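Local coordinates for dual specificity protein phosphatase 15 (Homo sapiens, PDB 1YZ4) that dephosphorylates tyrosine-, serine- and threonine-phosphorylated proteins as a dual-specificity phosphatase, and is represented here by its catalytic domain, at residues I37-E42 against I51-I56; V58-E63 against N129-F134; P65-F70 against R135-E140. The protein carries 1 engineered substitution. One frame throughout, in Å; residues are numbered along the deposited sequence.

From the N terminus, contact 1 comes first. It closes the short connection between the parallel strands 36-40 and 52-56 and is complete before the others open. The chain then enters the loop that leads to helix 70-82. Residues 58-63 of this loop meet the start of helix 132-143 in contact 2. Residues 65-70 meet the next residues of the same helix in contact 3. These two contacts each span more than 60 residues, and they cross because their segments alternate. F134 and V58 of contact 2 touch I66 of contact 3. Contact 1 touches both: E42 packs on A59, and I56 packs on H69.

Contact 1. Residues I37-E42 against I51-I56; sequences IISIHE and ITYLRI. With BOG (octyl beta-D-glucopyranoside), chain C.
I37 packs its CG1, anti to the carbonyl carbon (chi1 -64°), against I51 CG2 at 3.7 Å. Its CG2 branch, beside the carbonyl carbon, lies near the Y53 ring. The side chains of I37 and Y53 run side by side, and I37 CD1 comes within 3.9 Å of Y53 OH. S39 lies on the same face of the sheet. Its OG sits in the plane of the Y53 ring, at the edge, 3.7 Å from CD2. The polar ends have partners elsewhere: Y53 OH bonds to L48 N, and S39 OG weakly to H90 NE2. The other face carries I38, I40, L54 and I56. I38 lies alongside L54 and I56; its CG1 touches L54 CB (4.1 Å) and its CG2 touches I56 CG1. I40 and I56 touch through their CG2 methyls.

The strands are parallel, with axes 22° apart. Backbone bonds alternate from I37 N to T52 O, then L54 N to I37 O, S39 N to L54 O and I56 N to S39 O (2.8 Å). Past the strand, E42 OE2 accepts a 2.6 Å bond from O4 of octyl glucoside. H41 CE1 approaches C6 of the same sugar at 3.5 Å. R97, the arginine of the CX5R signature, also binds the detergent.

Strand 52-56 is the outermost strand on this side of the mixed sheet, while strand 36-40 also pairs with strand 87-91. I40 touches helix 97-110 and lies about 4 Å, side chain to side chain, from S91, the engineered replacement of the predicted phosphocysteine. Helix 70-82 covers I38, L54 and I56.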
loop_
_atom_site.group_PDB
_atom_site.type_symbol
_atom_site.label_atom_id
_atom_site.label_comp_id
_atom_site.label_asym_id
_atom_site.label_seq_id
_atom_site.Cartn_x
_atom_site.Cartn_y
_atom_site.Cartn_z
ATOM N N ILE A 37 7.725 -3.728 4.910
ATOM C CA ILE A 37 6.798 -4.415 4.037
ATOM C C ILE A 37 5.501 -4.691 4.763
ATOM O O ILE A 37 5.487 -5.008 5.954
ATOM C CB ILE A 37 7.353 -5.788 3.573
ATOM C CG1 ILE A 37 8.613 -5.604 2.719
ATOM C CG2 ILE A 37 6.266 -6.560 2.804
ATOM C CD1 ILE A 37 9.272 -6.946 2.298
ATOM N N ILE A 38 4.405 -4.550 4.036
ATOM C CA ILE A 38 3.103 -4.848 4.582
ATOM C C ILE A 38 2.663 -6.027 3.738
ATOM O O ILE A 38 2.553 -5.911 2.518
ATOM C CB ILE A 38 2.106 -3.695 4.385
ATOM C CG1 ILE A 38 2.537 -2.477 5.209
ATOM C CG2 ILE A 38 0.696 -4.154 4.780
ATOM C CD1 ILE A 38 1.515 -1.347 5.183
ATOM N N SER A 39 2.463 -7.173 4.376
ATOM C CA SER A 39 2.020 -8.352 3.657
ATOM C C SER A 39 0.529 -8.558 3.895
ATOM O O SER A 39 0.085 -8.739 5.035
ATOM C CB SER A 39 2.792 -9.585 4.122
ATOM O OG SER A 39 4.169 -9.445 3.841
ATOM N N ILE A 40 -0.237 -8.508 2.815
ATOM C CA ILE A 40 -1.672 -8.717 2.877
ATOM C C ILE A 40 -1.889 -10.081 2.242
ATOM O O ILE A 40 -2.097 -10.195 1.032
ATOM C CB ILE A 40 -2.429 -7.644 2.076
ATOM C CG1 ILE A 40 -1.907 -6.254 2.441
ATOM C CG2 ILE A 40 -3.906 -7.703 2.404
ATOM C CD1 ILE A 40 -2.431 -5.155 1.545
ATOM N N HIS A 41 -1.818 -11.117 3.071
ATOM C CA HIS A 41 -1.965 -12.489 2.609
ATOM C C HIS A 41 -2.756 -13.254 3.658
ATOM O O HIS A 41 -2.616 -12.982 4.846
ATOM C CB HIS A 41 -0.573 -13.105 2.443
ATOM C CG HIS A 41 -0.564 -14.411 1.716
ATOM N ND1 HIS A 41 -1.114 -14.567 0.460
ATOM C CD2 HIS A 41 -0.014 -15.607 2.038
ATOM C CE1 HIS A 41 -0.900 -15.802 0.040
ATOM N NE2 HIS A 41 -0.235 -16.453 0.978
ATOM N N GLU A 42 -3.576 -14.209 3.227
ATOM C CA GLU A 42 -4.384 -14.989 4.163
ATOM C C GLU A 42 -3.566 -15.753 5.203
ATOM O O GLU A 42 -4.009 -15.913 6.337
ATOM C CB GLU A 42 -5.268 -16.010 3.431
ATOM C CG GLU A 42 -6.287 -15.441 2.461
ATOM C CD GLU A 42 -5.727 -15.251 1.061
ATOM O OE1 GLU A 42 -6.525 -15.295 0.096
ATOM O OE2 GLU A 42 -4.500 -15.051 0.921
ATOM N N ILE A 51 14.129 -6.598 7.700
ATOM C CA ILE A 51 12.930 -5.952 7.180
ATOM C C ILE A 51 11.843 -6.022 8.246
ATOM O O ILE A 51 11.650 -7.053 8.887
ATOM C CB ILE A 51 12.415 -6.622 5.865
ATOM C CG1 ILE A 51 13.418 -6.387 4.726
ATOM C CG2 ILE A 51 11.058 -6.038 5.472
ATOM C CD1 ILE A 51 12.972 -6.918 3.363
ATOM N N THR A 52 11.145 -4.916 8.449
ATOM C CA THR A 52 10.083 -4.873 9.439
ATOM C C THR A 52 8.758 -5.156 8.745
ATOM O O THR A 52 8.360 -4.438 7.831
ATOM C CB THR A 52 10.036 -3.506 10.123
ATOM O OG1 THR A 52 11.335 -3.200 10.641
ATOM C CG2 THR A 52 9.037 -3.516 11.270
ATOM N N TYR A 53 8.084 -6.213 9.177
ATOM C CA TYR A 53 6.821 -6.595 8.567
ATOM C C TYR A 53 5.585 -6.226 9.353
ATOM O O TYR A 53 5.597 -6.088 10.579
ATOM C CB TYR A 53 6.758 -8.111 8.335
ATOM C CG TYR A 53 7.659 -8.646 7.256
ATOM C CD1 TYR A 53 9.033 -8.741 7.456
ATOM C CD2 TYR A 53 7.133 -9.086 6.039
ATOM C CE1 TYR A 53 9.867 -9.264 6.476
ATOM C CE2 TYR A 53 7.961 -9.613 5.044
ATOM C CZ TYR A 53 9.327 -9.698 5.271
ATOM O OH TYR A 53 10.161 -10.198 4.303
ATOM N N LEU A 54 4.502 -6.088 8.608
ATOM C CA LEU A 54 3.205 -5.810 9.171
ATOM C C LEU A 54 2.352 -6.842 8.442
ATOM O O LEU A 54 2.256 -6.819 7.209
ATOM C CB LEU A 54 2.749 -4.391 8.828
ATOM C CG LEU A 54 1.503 -3.958 9.602
ATOM C CD1 LEU A 54 1.831 -3.943 11.087
ATOM C CD2 LEU A 54 1.037 -2.583 9.137
ATOM N N ARG A 55 1.773 -7.771 9.192
ATOM C CA ARG A 55 0.941 -8.805 8.594
ATOM C C ARG A 55 -0.539 -8.452 8.642
ATOM O O ARG A 55 -1.082 -8.131 9.700
ATOM C CB ARG A 55 1.180 -10.147 9.287
ATOM C CG ARG A 55 2.440 -10.872 8.829
ATOM C CD ARG A 55 2.754 -12.061 9.742
ATOM N NE ARG A 55 3.863 -12.876 9.248
ATOM C CZ ARG A 55 4.467 -13.823 9.961
ATOM N NH1 ARG A 55 4.074 -14.072 11.207
ATOM N NH2 ARG A 55 5.456 -14.533 9.426
ATOM N N ILE A 56 -1.171 -8.506 7.475
ATOM C CA ILE A 56 -2.590 -8.213 7.322
ATOM C C ILE A 56 -3.212 -9.423 6.616
ATOM O O ILE A 56 -3.178 -9.524 5.390
ATOM C CB ILE A 56 -2.801 -6.945 6.465
ATOM C CG1 ILE A 56 -2.109 -5.747 7.128
ATOM C CG2 ILE A 56 -4.291 -6.668 6.299
ATOM C CD1 ILE A 56 -2.648 -5.382 8.528
HETATM C C1 BOG C . -3.734 -17.989 -4.572
HETATM O O1 BOG C . -4.029 -19.129 -5.388
HETATM C C2 BOG C . -4.760 -16.861 -4.876
HETATM O O2 BOG C . -4.679 -16.484 -6.239
HETATM C C3 BOG C . -4.458 -15.649 -3.990
HETATM O O3 BOG C . -5.396 -14.621 -4.240
HETATM C C4 BOG C . -4.556 -16.087 -2.534
HETATM O O4 BOG C . -4.279 -14.981 -1.696
HETATM C C5 BOG C . -3.537 -17.229 -2.260
HETATM O O5 BOG C . -3.820 -18.335 -3.157
HETATM C C6 BOG C . -3.650 -17.709 -0.814
HETATM O O6 BOG C . -2.815 -18.833 -0.591
HETATM C "C1'" BOG C . -2.965 -20.083 -5.522
HETATM C "C2'" BOG C . -2.922 -20.442 -6.992
HETATM C "C3'" BOG C . -2.172 -19.361 -7.742
HETATM C "C4'" BOG C . -2.095 -19.607 -9.238
HETATM C "C5'" BOG C . -1.322 -18.492 -9.951
HETATM C "C6'" BOG C . -1.768 -17.093 -9.543
HETATM C "C7'" BOG C . -0.964 -16.045 -10.266
HETATM C "C8'" BOG C . -1.403 -14.665 -9.854
#

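Contact 2. Residues V58-E63 against N129-F134; sequences VADTPE and NPNPGF
P62 lies across N131 and G133 at the start of helix 132-143, and the P62 and N131 side chains cross at about a right angle. P62 CB is 3.3 Å from N131 OD1. G133 CA makes a CH...O contact with P62 O at 3.4 Å.

N131 is the N-cap of the helix. With CG between the backbone N and the carbonyl carbon (chi1 76°), the amide lies at the first turn. There OD1 accepts from F134 N at 2.8 Å, the donor above the carbonyl plane. The amide nitrogen faces the other way, into the loop. N131 ND2 donates to D60 OD1 at 2.9 Å, and the bond is fairly straight (163°). It arrives on the syn side of the carboxylate, somewhat out of its plane, while D60 OD1 lies in the amide plane of N131.

F134 places one ring face under this amide. N131 CG is 3.6 Å above the ring plane, offset toward the rim. A59 O sits at the ring edge, in plane. T61 O approaches F134 CE1 obliquely at 3.3 Å. I66 and T100 pack on the same side chain.

N131 uses both ends of its amide. One end caps the helix and the other grips D60, which fixes how the amide is turned. The D60 side chain is about 7 Å from that of the engineered S91 and about 4 Å from a bound sulfate, probably from the crystallisation liquor. The N131 bond is consistent with D60 being positioned near the predicted active site.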
loop_
_atom_site.group_PDB
_atom_site.type_symbol
_atom_site.label_atom_id
_atom_site.label_comp_id
_atom_site.label_asym_id
_atom_site.label_seq_id
_atom_site.Cartn_x
_atom_site.Cartn_y
_atom_site.Cartn_z
ATOM N N VAL A 58 -5.815 -10.891 5.071
ATOM C CA VAL A 58 -7.071 -10.607 4.395
ATOM C C VAL A 58 -7.111 -11.196 2.991
ATOM O O VAL A 58 -6.134 -11.123 2.245
ATOM C CB VAL A 58 -7.295 -9.078 4.317
ATOM C CG1 VAL A 58 -8.406 -8.749 3.348
ATOM C CG2 VAL A 58 -7.623 -8.540 5.696
ATOM N N ALA A 59 -8.252 -11.776 2.641
ATOM C CA ALA A 59 -8.441 -12.374 1.327
ATOM C C ALA A 59 -8.967 -11.324 0.344
ATOM O O ALA A 59 -9.467 -10.275 0.755
ATOM C CB ALA A 59 -9.427 -13.545 1.427
ATOM N N ASP A 60 -8.851 -11.596 -0.951
ATOM C CA ASP A 60 -9.348 -10.654 -1.941
ATOM C C ASP A 60 -10.790 -10.939 -2.352
ATOM O O ASP A 60 -11.033 -11.604 -3.360
ATOM C CB ASP A 60 -8.461 -10.643 -3.192
ATOM C CG ASP A 60 -8.894 -9.582 -4.190
ATOM O OD1 ASP A 60 -9.429 -8.555 -3.716
ATOM O OD2 ASP A 60 -8.702 -9.756 -5.421
ATOM N N THR A 61 -11.739 -10.456 -1.551
ATOM C CA THR A 61 -13.163 -10.612 -1.843
ATOM C C THR A 61 -13.809 -9.292 -1.458
ATOM O O THR A 61 -13.430 -8.670 -0.464
ATOM C CB THR A 61 -13.824 -11.759 -1.042
ATOM O OG1 THR A 61 -14.348 -11.252 0.190
ATOM C CG2 THR A 61 -12.815 -12.853 -0.743
ATOM N N PRO A 62 -14.793 -8.838 -2.245
ATOM C CA PRO A 62 -15.465 -7.568 -1.958
ATOM C C PRO A 62 -16.177 -7.443 -0.616
ATOM O O PRO A 62 -16.537 -6.338 -0.210
ATOM C CB PRO A 62 -16.406 -7.393 -3.157
ATOM C CG PRO A 62 -16.663 -8.798 -3.615
ATOM C CD PRO A 62 -15.314 -9.451 -3.480
ATOM N N GLU A 63 -16.366 -8.557 0.082
ATOM C CA GLU A 63 -17.046 -8.518 1.375
ATOM C C GLU A 63 -16.097 -8.307 2.558
ATOM O O GLU A 63 -16.520 -7.946 3.660
ATOM C CB GLU A 63 -17.846 -9.805 1.577
ATOM C CG GLU A 63 -18.993 -9.954 0.597
ATOM C CD GLU A 63 -19.876 -11.142 0.914
ATOM O OE1 GLU A 63 -20.358 -11.232 2.065
ATOM O OE2 GLU A 63 -20.090 -11.982 0.013
ATOM N N ASN A 129 -6.081 -2.549 -9.786
ATOM C CA ASN A 129 -7.527 -2.670 -9.832
ATOM C C ASN A 129 -8.135 -3.290 -8.576
ATOM O O ASN A 129 -8.237 -4.510 -8.442
ATOM C CB ASN A 129 -7.920 -3.468 -11.086
ATOM C CG ASN A 129 -9.387 -3.862 -11.106
ATOM O OD1 ASN A 129 -10.246 -3.159 -10.564
ATOM N ND2 ASN A 129 -9.685 -4.990 -11.754
ATOM N N PRO A 130 -8.526 -2.448 -7.616
ATOM C CA PRO A 130 -9.127 -2.998 -6.397
ATOM C C PRO A 130 -10.520 -3.539 -6.716
ATOM O O PRO A 130 -11.217 -3.002 -7.579
ATOM C CB PRO A 130 -9.141 -1.799 -5.446
ATOM C CG PRO A 130 -9.172 -0.631 -6.357
ATOM C CD PRO A 130 -8.232 -1.015 -7.463
ATOM N N ASN A 131 -10.921 -4.611 -6.036
ATOM C CA ASN A 131 -12.231 -5.201 -6.296
ATOM C C ASN A 131 -13.371 -4.220 -5.966
ATOM O O ASN A 131 -13.200 -3.290 -5.171
ATOM C CB ASN A 131 -12.385 -6.530 -5.525
ATOM C CG ASN A 131 -12.647 -6.336 -4.037
ATOM O OD1 ASN A 131 -13.594 -5.642 -3.649
ATOM N ND2 ASN A 131 -11.819 -6.967 -3.194
ATOM N N PRO A 132 -14.551 -4.416 -6.581
ATOM C CA PRO A 132 -15.717 -3.549 -6.361
ATOM C C PRO A 132 -15.992 -3.180 -4.901
ATOM O O PRO A 132 -16.307 -2.029 -4.598
ATOM C CB PRO A 132 -16.857 -4.357 -6.976
ATOM C CG PRO A 132 -16.180 -5.060 -8.101
ATOM C CD PRO A 132 -14.909 -5.546 -7.457
ATOM N N GLY A 133 -15.871 -4.156 -4.003
ATOM C CA GLY A 133 -16.125 -3.893 -2.597
ATOM C C GLY A 133 -15.101 -2.982 -1.950
ATOM O O GLY A 133 -15.439 -2.147 -1.107
ATOM N N PHE A 134 -13.841 -3.136 -2.342
ATOM C CA PHE A 134 -12.786 -2.301 -1.777
ATOM C C PHE A 134 -12.907 -0.864 -2.278
ATOM O O PHE A 134 -12.503 0.075 -1.599
ATOM C CB PHE A 134 -11.401 -2.861 -2.140
ATOM C CG PHE A 134 -11.108 -4.195 -1.520
ATOM C CD1 PHE A 134 -11.955 -4.733 -0.551
ATOM C CD2 PHE A 134 -9.972 -4.908 -1.885
ATOM C CE1 PHE A 134 -11.670 -5.960 0.043
ATOM C CE2 PHE A 134 -9.679 -6.132 -1.297
ATOM C CZ PHE A 134 -10.529 -6.661 -0.331
#

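Contact 3. Residues P65-F70 against R135-E140; sequences PIKKHF and RQQLEE
Q137 reaches from helix 132-143 into the turn at P65-K67 and has the largest buried area in this contact. The hydrogen bonding centres on its amide. K67 N donates to Q137 OE1 at 2.9 Å, with an angle of 149° at the hydrogen. The exact place of OE1 is less sure, because the model puts it too close to I66. Q137 NE2 bonds to V64 O, so one amide takes a donor and an acceptor from the same loop. The CG of Q137 is anti to the carbonyl carbon (chi1 -68°), and the chain is extended beyond it. The turn has bonds of its own, K68 N to P65 O at 3.0 Å and H69 N to I66 O at 2.8 Å.

Residues 65-70 end the connection from the sheet-edge strand 52-56 and lead into helix 70-82. In this phosphatase fold helices pack around the central sheet, and the contact ties that entry to helix 132-143. T100 of helix 97-110 lies behind, touching I66, F70 and L138.

Ring contacts centre on F70. The apolar one is F70 CZ on L138 CD2 at 4.2 Å, in an oblique approach to the ring. Q137 O lies at the edge of the same ring, 4.1 Å from F70 CE2. Within the 65-70 turn itself, K67 CA sits over the ring centre of F70, 3.5 Å above its plane. F141 adds an edge-to-face contact with F70.

K67 supplies the aliphatic and charged contacts. Its side chain crosses that of Q137 at about a right angle, with K67 CD 4.0 Å from Q137 CG. A bend at chi4 (76°) sets NZ, which makes a long salt bridge of 3.8 Å to E140 OE1, so probably a modest attraction.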
loop_
_atom_site.group_PDB
_atom_site.type_symbol
_atom_site.label_atom_id
_atom_site.label_comp_id
_atom_site.label_asym_id
_atom_site.label_seq_id
_atom_site.Cartn_x
_atom_site.Cartn_y
_atom_site.Cartn_z
ATOM N N PRO A 65 -13.737 -6.548 4.986
ATOM C CA PRO A 65 -13.546 -5.160 5.413
ATOM C C PRO A 65 -12.090 -4.753 5.637
ATOM O O PRO A 65 -11.681 -4.562 6.777
ATOM C CB PRO A 65 -14.359 -5.094 6.695
ATOM C CG PRO A 65 -14.084 -6.444 7.293
ATOM C CD PRO A 65 -14.214 -7.381 6.106
ATOM N N ILE A 66 -11.314 -4.612 4.557
ATOM C CA ILE A 66 -9.911 -4.202 4.693
ATOM C C ILE A 66 -9.839 -2.810 5.291
ATOM O O ILE A 66 -8.787 -2.396 5.775
ATOM C CB ILE A 66 -9.143 -4.148 3.335
ATOM C CG1 ILE A 66 -10.114 -3.984 2.175
ATOM C CG2 ILE A 66 -8.252 -5.361 3.175
ATOM C CD1 ILE A 66 -10.729 -2.634 2.112
ATOM N N LYS A 67 -10.956 -2.088 5.242
ATOM C CA LYS A 67 -11.003 -0.731 5.774
ATOM C C LYS A 67 -10.674 -0.721 7.256
ATOM O O LYS A 67 -10.287 0.308 7.804
ATOM C CB LYS A 67 -12.379 -0.093 5.537
ATOM C CG LYS A 67 -13.517 -0.615 6.410
ATOM C CD LYS A 67 -14.856 -0.103 5.882
ATOM C CE LYS A 67 -16.026 -0.464 6.788
ATOM N NZ LYS A 67 -16.087 0.388 8.013
ATOM N N LYS A 68 -10.822 -1.872 7.903
ATOM C CA LYS A 68 -10.514 -1.964 9.320
ATOM C C LYS A 68 -9.008 -1.912 9.563
ATOM O O LYS A 68 -8.567 -1.733 10.695
ATOM C CB LYS A 68 -11.100 -3.246 9.914
ATOM C CG LYS A 68 -12.620 -3.205 10.071
ATOM C CD LYS A 68 -13.164 -4.521 10.631
ATOM C CE LYS A 68 -14.691 -4.533 10.698
ATOM N NZ LYS A 68 -15.203 -5.870 11.126
ATOM N N HIS A 69 -8.220 -2.056 8.502
ATOM C CA HIS A 69 -6.768 -2.015 8.642
ATOM C C HIS A 69 -6.122 -0.769 8.031
ATOM O O HIS A 69 -4.900 -0.623 8.059
ATOM C CB HIS A 69 -6.136 -3.272 8.033
ATOM C CG HIS A 69 -6.583 -4.548 8.678
ATOM N ND1 HIS A 69 -7.734 -5.209 8.303
ATOM C CD2 HIS A 69 -6.036 -5.282 9.676
ATOM C CE1 HIS A 69 -7.874 -6.297 9.041
ATOM N NE2 HIS A 69 -6.857 -6.365 9.883
ATOM N N PHE A 70 -6.944 0.127 7.493
ATOM C CA PHE A 70 -6.452 1.358 6.885
ATOM C C PHE A 70 -5.608 2.223 7.822
ATOM O O PHE A 70 -4.506 2.645 7.466
ATOM C CB PHE A 70 -7.623 2.206 6.366
ATOM C CG PHE A 70 -8.253 1.682 5.095
ATOM C CD1 PHE A 70 -7.803 0.505 4.498
ATOM C CD2 PHE A 70 -9.289 2.387 4.484
ATOM C CE1 PHE A 70 -8.370 0.037 3.315
ATOM C CE2 PHE A 70 -9.867 1.928 3.296
ATOM C CZ PHE A 70 -9.402 0.749 2.711
ATOM N N ARG A 135 -13.471 -0.697 -3.467
ATOM C CA ARG A 135 -13.632 0.635 -4.033
ATOM C C ARG A 135 -14.670 1.414 -3.229
ATOM O O ARG A 135 -14.516 2.616 -3.008
ATOM C CB ARG A 135 -14.002 0.516 -5.520
ATOM C CG ARG A 135 -12.966 -0.333 -6.280
ATOM C CD ARG A 135 -13.358 -0.699 -7.698
ATOM N NE ARG A 135 -13.134 0.384 -8.646
ATOM C CZ ARG A 135 -12.274 0.331 -9.659
ATOM N NH1 ARG A 135 -11.536 -0.750 -9.867
ATOM N NH2 ARG A 135 -12.166 1.362 -10.481
ATOM N N GLN A 136 -15.704 0.715 -2.761
ATOM C CA GLN A 136 -16.758 1.335 -1.957
ATOM C C GLN A 136 -16.171 1.731 -0.616
ATOM O O GLN A 136 -16.444 2.822 -0.103
ATOM C CB GLN A 136 -17.917 0.362 -1.734
ATOM C CG GLN A 136 -18.678 0.014 -3.003
ATOM C CD GLN A 136 -19.886 -0.867 -2.746
ATOM O OE1 GLN A 136 -19.757 -2.040 -2.380
ATOM N NE2 GLN A 136 -21.073 -0.303 -2.932
ATOM N N GLN A 137 -15.365 0.830 -0.055
ATOM C CA GLN A 137 -14.711 1.076 1.216
ATOM C C GLN A 137 -13.776 2.272 1.054
ATOM O O GLN A 137 -13.589 3.056 1.987
ATOM C CB GLN A 137 -13.937 -0.168 1.666
ATOM C CG GLN A 137 -14.843 -1.328 2.043
ATOM C CD GLN A 137 -14.082 -2.537 2.560
ATOM O OE1 GLN A 137 -13.202 -2.418 3.416
ATOM N NE2 GLN A 137 -14.434 -3.713 2.055
ATOM N N LEU A 138 -13.195 2.411 -0.134
ATOM C CA LEU A 138 -12.316 3.547 -0.401
ATOM C C LEU A 138 -13.193 4.803 -0.453
ATOM O O LEU A 138 -12.793 5.877 -0.004
ATOM C CB LEU A 138 -11.563 3.346 -1.725
ATOM C CG LEU A 138 -10.402 2.341 -1.640
ATOM C CD1 LEU A 138 -9.955 1.921 -3.035
ATOM C CD2 LEU A 138 -9.232 2.968 -0.856
ATOM N N GLU A 139 -14.397 4.649 -0.991
ATOM C CA GLU A 139 -15.350 5.750 -1.084
ATOM C C GLU A 139 -15.622 6.273 0.328
ATOM O O GLU A 139 -15.526 7.472 0.586
ATOM C CB GLU A 139 -16.662 5.261 -1.706
ATOM C CG GLU A 139 -16.963 5.811 -3.089
ATOM C CD GLU A 139 -17.303 7.284 -3.073
ATOM O OE1 GLU A 139 -16.455 8.091 -2.640
ATOM O OE2 GLU A 139 -18.422 7.636 -3.493
ATOM N N GLU A 140 -15.965 5.355 1.233
ATOM C CA GLU A 140 -16.246 5.701 2.623
ATOM C C GLU A 140 -15.060 6.451 3.203
ATOM O O GLU A 140 -15.182 7.591 3.633
ATOM C CB GLU A 140 -16.470 4.442 3.463
ATOM C CG GLU A 140 -17.785 3.715 3.235
ATOM C CD GLU A 140 -17.865 2.406 4.018
ATOM O OE1 GLU A 140 -17.650 2.429 5.257
ATOM O OE2 GLU A 140 -18.145 1.357 3.392
#